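Local coordinates for protein ECXA (Escherichia coli, PDB 4L63) that probably cleaves peptide bonds as a zinc-dependent metallopeptidase of the metzincin type, with its zinc ion held by three histidines, at residues S197-G202 with R228-G233; N193-I198 with S212-R217. One frame throughout, in Å; residues are numbered along the deposited sequence.

Contact 1 (S197-G202 with R228-G233); sequences SIMLNG and RNDIEG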
loop_
_atom_site.group_PDB
_atom_site.type_symbol
_atom_site.label_atom_id
_atom_site.label_comp_id
_atom_site.label_asym_id
_atom_site.label_seq_id
_atom_site.Cartn_x
_atom_site.Cartn_y
_atom_site.Cartn_z
ATOM N N SER A 197 -10.954 14.291 2.119
ATOM C CA SER A 197 -11.337 14.349 3.525
ATOM C C SER A 197 -12.241 15.552 3.777
ATOM O O SER A 197 -12.082 16.599 3.159
ATOM C CB SER A 197 -10.096 14.427 4.416
ATOM O OG SER A 197 -10.444 14.585 5.782
ATOM N N ILE A 198 -13.195 15.391 4.685
ATOM C CA ILE A 198 -14.042 16.497 5.085
ATOM C C ILE A 198 -13.300 17.354 6.119
ATOM O O ILE A 198 -13.793 18.398 6.554
ATOM C CB ILE A 198 -15.392 15.982 5.637
ATOM C CG1 ILE A 198 -16.431 17.113 5.670
ATOM C CG2 ILE A 198 -15.192 15.278 6.979
ATOM C CD1 ILE A 198 -17.861 16.635 5.836
ATOM N N MET A 199 -12.094 16.920 6.488
ATOM C CA MET A 199 -11.252 17.694 7.407
ATOM C C MET A 199 -10.171 18.483 6.674
ATOM O O MET A 199 -9.168 18.872 7.282
ATOM C CB MET A 199 -10.599 16.783 8.443
ATOM C CG MET A 199 -11.583 15.915 9.202
ATOM S SD MET A 199 -12.849 16.921 10.014
ATOM C CE MET A 199 -11.861 17.876 11.183
ATOM N N LEU A 200 -10.360 18.692 5.375
ATOM C CA LEU A 200 -9.515 19.618 4.625
ATOM C C LEU A 200 -9.458 20.954 5.352
ATOM O O LEU A 200 -10.459 21.407 5.908
ATOM C CB LEU A 200 -10.046 19.826 3.207
ATOM C CG LEU A 200 -9.904 18.654 2.238
ATOM C CD1 LEU A 200 -10.417 19.059 0.858
ATOM C CD2 LEU A 200 -8.464 18.161 2.175
ATOM N N ASN A 201 -8.280 21.571 5.373
ATOM C CA ASN A 201 -8.135 22.892 5.961
ATOM C C ASN A 201 -8.887 23.908 5.105
ATOM O O ASN A 201 -8.571 24.096 3.926
ATOM C CB ASN A 201 -6.654 23.261 6.089
ATOM C CG ASN A 201 -6.420 24.434 7.016
ATOM O OD1 ASN A 201 -7.213 25.374 7.055
ATOM N ND2 ASN A 201 -5.318 24.391 7.760
ATOM N N GLY A 202 -9.890 24.553 5.698
ATOM C CA GLY A 202 -10.767 25.452 4.968
ATOM C C GLY A 202 -10.089 26.741 4.549
ATOM O O GLY A 202 -10.605 27.485 3.710
ATOM N N ARG A 228 -13.353 7.579 3.631
ATOM C CA ARG A 228 -12.869 6.314 4.176
ATOM C C ARG A 228 -11.749 6.554 5.183
ATOM O O ARG A 228 -11.770 6.010 6.286
ATOM C CB ARG A 228 -12.360 5.376 3.078
ATOM C CG ARG A 228 -11.892 4.032 3.635
ATOM C CD ARG A 228 -10.587 3.577 3.002
ATOM N NE ARG A 228 -10.088 2.332 3.579
ATOM C CZ ARG A 228 -9.032 2.260 4.390
ATOM N NH1 ARG A 228 -8.364 3.369 4.719
ATOM N NH2 ARG A 228 -8.643 1.082 4.864
ATOM N N ASN A 229 -10.775 7.380 4.815
ATOM C CA ASN A 229 -9.653 7.623 5.717
ATOM C C ASN A 229 -10.071 8.415 6.959
ATOM O O ASN A 229 -9.519 8.196 8.041
ATOM C CB ASN A 229 -8.507 8.333 4.988
ATOM C CG ASN A 229 -7.777 7.406 4.027
ATOM O OD1 ASN A 229 -8.139 6.241 3.895
ATOM N ND2 ASN A 229 -6.739 7.910 3.371
ATOM N N ASP A 230 -11.030 9.331 6.812
ATOM C CA ASP A 230 -11.570 10.053 7.970
ATOM C C ASP A 230 -12.113 9.070 9.009
ATOM O O ASP A 230 -11.870 9.212 10.209
ATOM C CB ASP A 230 -12.691 11.011 7.554
ATOM C CG ASP A 230 -12.183 12.237 6.824
ATOM O OD1 ASP A 230 -10.994 12.593 6.979
ATOM O OD2 ASP A 230 -12.989 12.851 6.089
ATOM N N ILE A 231 -12.852 8.075 8.531
ATOM C CA ILE A 231 -13.452 7.063 9.399
ATOM C C ILE A 231 -12.372 6.225 10.082
ATOM O O ILE A 231 -12.433 5.983 11.282
ATOM C CB ILE A 231 -14.404 6.137 8.605
ATOM C CG1 ILE A 231 -15.591 6.930 8.053
ATOM C CG2 ILE A 231 -14.874 4.981 9.464
ATOM C CD1 ILE A 231 -16.452 7.602 9.119
ATOM N N GLU A 232 -11.374 5.790 9.318
ATOM C CA GLU A 232 -10.260 5.044 9.891
ATOM C C GLU A 232 -9.460 5.892 10.887
ATOM O O GLU A 232 -8.917 5.364 11.866
ATOM C CB GLU A 232 -9.338 4.525 8.783
ATOM C CG GLU A 232 -9.964 3.419 7.951
ATOM C CD GLU A 232 -10.510 2.293 8.807
ATOM O OE1 GLU A 232 -9.756 1.757 9.646
ATOM O OE2 GLU A 232 -11.697 1.946 8.641
ATOM N N GLY A 233 -9.391 7.199 10.631
ATOM C CA GLY A 233 -8.716 8.120 11.528
ATOM C C GLY A 233 -9.365 8.112 12.904
ATOM O O GLY A 233 -8.681 8.050 13.926
#

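Contact 2 (N193-I198 with S212-R217); sequences NQAPSI and SHYLER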
loop_
_atom_site.group_PDB
_atom_site.type_symbol
_atom_site.label_atom_id
_atom_site.label_comp_id
_atom_site.label_asym_id
_atom_site.label_seq_id
_atom_site.Cartn_x
_atom_site.Cartn_y
_atom_site.Cartn_z
ATOM N N ASN A 193 -8.490 4.580 -3.660
ATOM C CA ASN A 193 -9.098 5.840 -4.074
ATOM C C ASN A 193 -10.358 6.104 -3.249
ATOM O O ASN A 193 -11.006 5.169 -2.770
ATOM C CB ASN A 193 -9.425 5.851 -5.573
ATOM C CG ASN A 193 -9.792 7.253 -6.078
ATOM O OD1 ASN A 193 -9.251 8.264 -5.612
ATOM N ND2 ASN A 193 -10.720 7.314 -7.026
ATOM N N GLN A 194 -10.676 7.383 -3.069
ATOM C CA GLN A 194 -11.728 7.818 -2.158
ATOM C C GLN A 194 -11.942 9.327 -2.317
ATOM O O GLN A 194 -11.139 10.018 -2.956
ATOM C CB GLN A 194 -11.368 7.490 -0.703
ATOM C CG GLN A 194 -9.965 7.950 -0.304
ATOM C CD GLN A 194 -9.573 7.523 1.099
ATOM O OE1 GLN A 194 -10.007 8.116 2.096
ATOM N NE2 GLN A 194 -8.776 6.464 1.188
ATOM N N ALA A 195 -13.008 9.835 -1.720
ATOM C CA ALA A 195 -13.302 11.268 -1.754
ATOM C C ALA A 195 -12.296 12.049 -0.913
ATOM O O ALA A 195 -11.668 11.486 -0.018
ATOM C CB ALA A 195 -14.722 11.524 -1.260
ATOM N N PRO A 196 -12.136 13.354 -1.195
ATOM C CA PRO A 196 -11.326 14.171 -0.280
ATOM C C PRO A 196 -11.858 14.144 1.155
ATOM O O PRO A 196 -13.067 13.977 1.378
ATOM C CB PRO A 196 -11.430 15.587 -0.873
ATOM C CG PRO A 196 -12.624 15.546 -1.795
ATOM C CD PRO A 196 -12.655 14.137 -2.330
ATOM N N SER A 197 -10.954 14.291 2.119
ATOM C CA SER A 197 -11.337 14.349 3.525
ATOM C C SER A 197 -12.241 15.552 3.777
ATOM O O SER A 197 -12.082 16.599 3.159
ATOM C CB SER A 197 -10.096 14.427 4.416
ATOM O OG SER A 197 -10.444 14.585 5.782
ATOM N N ILE A 198 -13.195 15.391 4.685
ATOM C CA ILE A 198 -14.042 16.497 5.085
ATOM C C ILE A 198 -13.300 17.354 6.119
ATOM O O ILE A 198 -13.793 18.398 6.554
ATOM C CB ILE A 198 -15.392 15.982 5.637
ATOM C CG1 ILE A 198 -16.431 17.113 5.670
ATOM C CG2 ILE A 198 -15.192 15.278 6.979
ATOM C CD1 ILE A 198 -17.861 16.635 5.836
ATOM N N SER A 212 -16.506 17.980 -5.738
ATOM C CA SER A 212 -17.034 17.995 -7.098
ATOM C C SER A 212 -15.983 17.556 -8.106
ATOM O O SER A 212 -16.275 16.808 -9.036
ATOM C CB SER A 212 -17.546 19.387 -7.456
ATOM O OG SER A 212 -17.801 19.481 -8.845
ATOM N N HIS A 213 -14.760 18.035 -7.906
ATOM C CA HIS A 213 -13.624 17.685 -8.747
ATOM C C HIS A 213 -13.446 16.169 -8.765
ATOM O O HIS A 213 -13.132 15.580 -9.801
ATOM C CB HIS A 213 -12.368 18.397 -8.234
ATOM C CG HIS A 213 -11.167 18.255 -9.117
ATOM N ND1 HIS A 213 -10.333 17.157 -9.076
ATOM C CD2 HIS A 213 -10.646 19.086 -10.052
ATOM C CE1 HIS A 213 -9.357 17.314 -9.951
ATOM N NE2 HIS A 213 -9.524 18.477 -10.560
ATOM N N TYR A 214 -13.683 15.545 -7.615
ATOM C CA TYR A 214 -13.577 14.095 -7.472
ATOM C C TYR A 214 -14.754 13.361 -8.111
ATOM O O TYR A 214 -14.573 12.352 -8.792
ATOM C CB TYR A 214 -13.472 13.728 -5.992
ATOM C CG TYR A 214 -13.739 12.273 -5.666
ATOM C CD1 TYR A 214 -12.801 11.289 -5.962
ATOM C CD2 TYR A 214 -14.909 11.889 -5.025
ATOM C CE1 TYR A 214 -13.036 9.957 -5.650
ATOM C CE2 TYR A 214 -15.151 10.561 -4.708
ATOM C CZ TYR A 214 -14.210 9.601 -5.022
ATOM O OH TYR A 214 -14.446 8.282 -4.707
ATOM N N LEU A 215 -15.960 13.870 -7.887
ATOM C CA LEU A 215 -17.166 13.213 -8.378
ATOM C C LEU A 215 -17.380 13.435 -9.872
ATOM O O LEU A 215 -18.178 12.735 -10.500
ATOM C CB LEU A 215 -18.384 13.702 -7.597
ATOM C CG LEU A 215 -18.487 13.129 -6.186
ATOM C CD1 LEU A 215 -19.629 13.774 -5.427
ATOM C CD2 LEU A 215 -18.651 11.617 -6.241
ATOM N N GLU A 216 -16.663 14.410 -10.424
ATOM C CA GLU A 216 -16.771 14.784 -11.832
ATOM C C GLU A 216 -18.198 15.196 -12.204
ATOM O O GLU A 216 -18.664 14.944 -13.317
ATOM C CB GLU A 216 -16.291 13.638 -12.727
ATOM C CG GLU A 216 -14.797 13.680 -13.012
ATOM C CD GLU A 216 -14.378 12.698 -14.088
ATOM O OE1 GLU A 216 -14.597 12.996 -15.283
ATOM O OE2 GLU A 216 -13.823 11.633 -13.742
ATOM N N ARG A 217 -18.873 15.845 -11.262
ATOM C CA ARG A 217 -20.242 16.315 -11.449
ATOM C C ARG A 217 -20.600 17.228 -10.274
ATOM O O ARG A 217 -19.849 17.291 -9.298
ATOM C CB ARG A 217 -21.214 15.137 -11.550
ATOM C CG ARG A 217 -21.108 14.155 -10.407
ATOM C CD ARG A 217 -22.215 13.116 -10.470
ATOM N NE ARG A 217 -22.264 12.309 -9.254
ATOM C CZ ARG A 217 -22.745 12.735 -8.091
ATOM N NH1 ARG A 217 -22.745 11.929 -7.039
ATOM N NH2 ARG A 217 -23.235 13.963 -7.980
#

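Contact 1 (S197-G202 with R228-G233)
Ser197 swings its hydroxyl away from its own backbone N (chi1 176°), while Asp230 projects its carboxylate from helix 228-239 with CG anti to its carbonyl carbon (chi1 -73°), and the two meet at the start of the Met-turn that marks the metzincins. The turn is a type I beta turn from Ser197 to Leu200 with Met199 third, and Asp230 grips its first half with both oxygens. OD1 accepts from Ser197 OG, a hydrogen bond modelled so short, 2.4 Å, that its exact length is doubtful. OD2 takes the backbone N of Ile198 at 2.9 Å, nearly straight at 161° and on the syn lone pair. That oxygen also accepts from Ser227 N, so the buried carboxylate is tied to the residue just before the helix as well as to the turn. Met199 brushes Asp230 OD1 chiefly with CG, at 4.0 Å; bends at chi2 and chi3 then carry its chain off toward the zinc ligands His160 and His164. Ile198 lays its CG2 branch 3.4 Å from Asp230 OD2, the two side chains crossing at about a right angle. An ST turn completes the network: having donated to Asp230, Ser197 OG accepts from Met199 N at 2.9 Å.

Contact 2 (N193-I198 with S212-R217)
Tyr214 lays one face of its ring against the backbone of Ala195, a CH-pi contact that illustrates how an aromatic side chain can hold an extended stretch of loop without a single hydrogen bond across the interface. The ring gets there because CG lies opposite the backbone N (chi1 164°), which sends it off helix 207-215 toward the loop, and chi2 of 74° then turns its flat side to the chain. Ala195 CA stands over that face, 3.7 Å from the ring centroid and shifted toward the rim. The methyl group slides along the same rim, CB coming to 3.6 Å from Tyr214 CE2, while the amide N of Ala195 lies over the face near CZ. Gln194 O approaches CE1 obliquely, at 3.3 Å, and makes its hydrogen bond elsewhere, to Thr5 OG1.

Asn193 meets the ring quite differently. Its extended first torsion (chi1 -168°) brings the amide to the edge, where ND2 lies near the ring plane 3.8 Å from CE1, with amide and ring planes steeply inclined to one another. Its polar atoms are engaged by the N-terminal chain, ND2 donating to Glu3 O and OD1 accepting from Thr5 N, which keeps the amide turned this way. At the root of the tyrosine, Pro196 crosses obliquely and rests CD on CB at 3.8 Å.

The contact thus joins the loop that follows strand 181-186 to the last turn of helix 207-215. Pro196 and Ala195 continue onto Leu211 of that helix, and the N-terminal chain, through Glu3 and Thr5, runs beside both segments.

Both contacts use one continuous loop, 193-198 running straight into the Met-turn, Ser197 to Leu200; the two segments share Ser197 and Ile198, which do their work in contact 1. Contact 2 packs the upstream part on helix 207-215, whereas contact 1 ties the turn itself to helix 228-239; their centres lie 12 Å apart. A further bridge joins them: Gln194 NE2 is 2.8 Å from Asn229 OD1, a probable hydrogen bond. The active site lies nearer contact 1, where the side chain of Met199 is about 5 Å from the zinc ion and Ile198 O accepts from His160 ND1. The side chain of Pro196, in contact 2, is about 11 Å from that of His160.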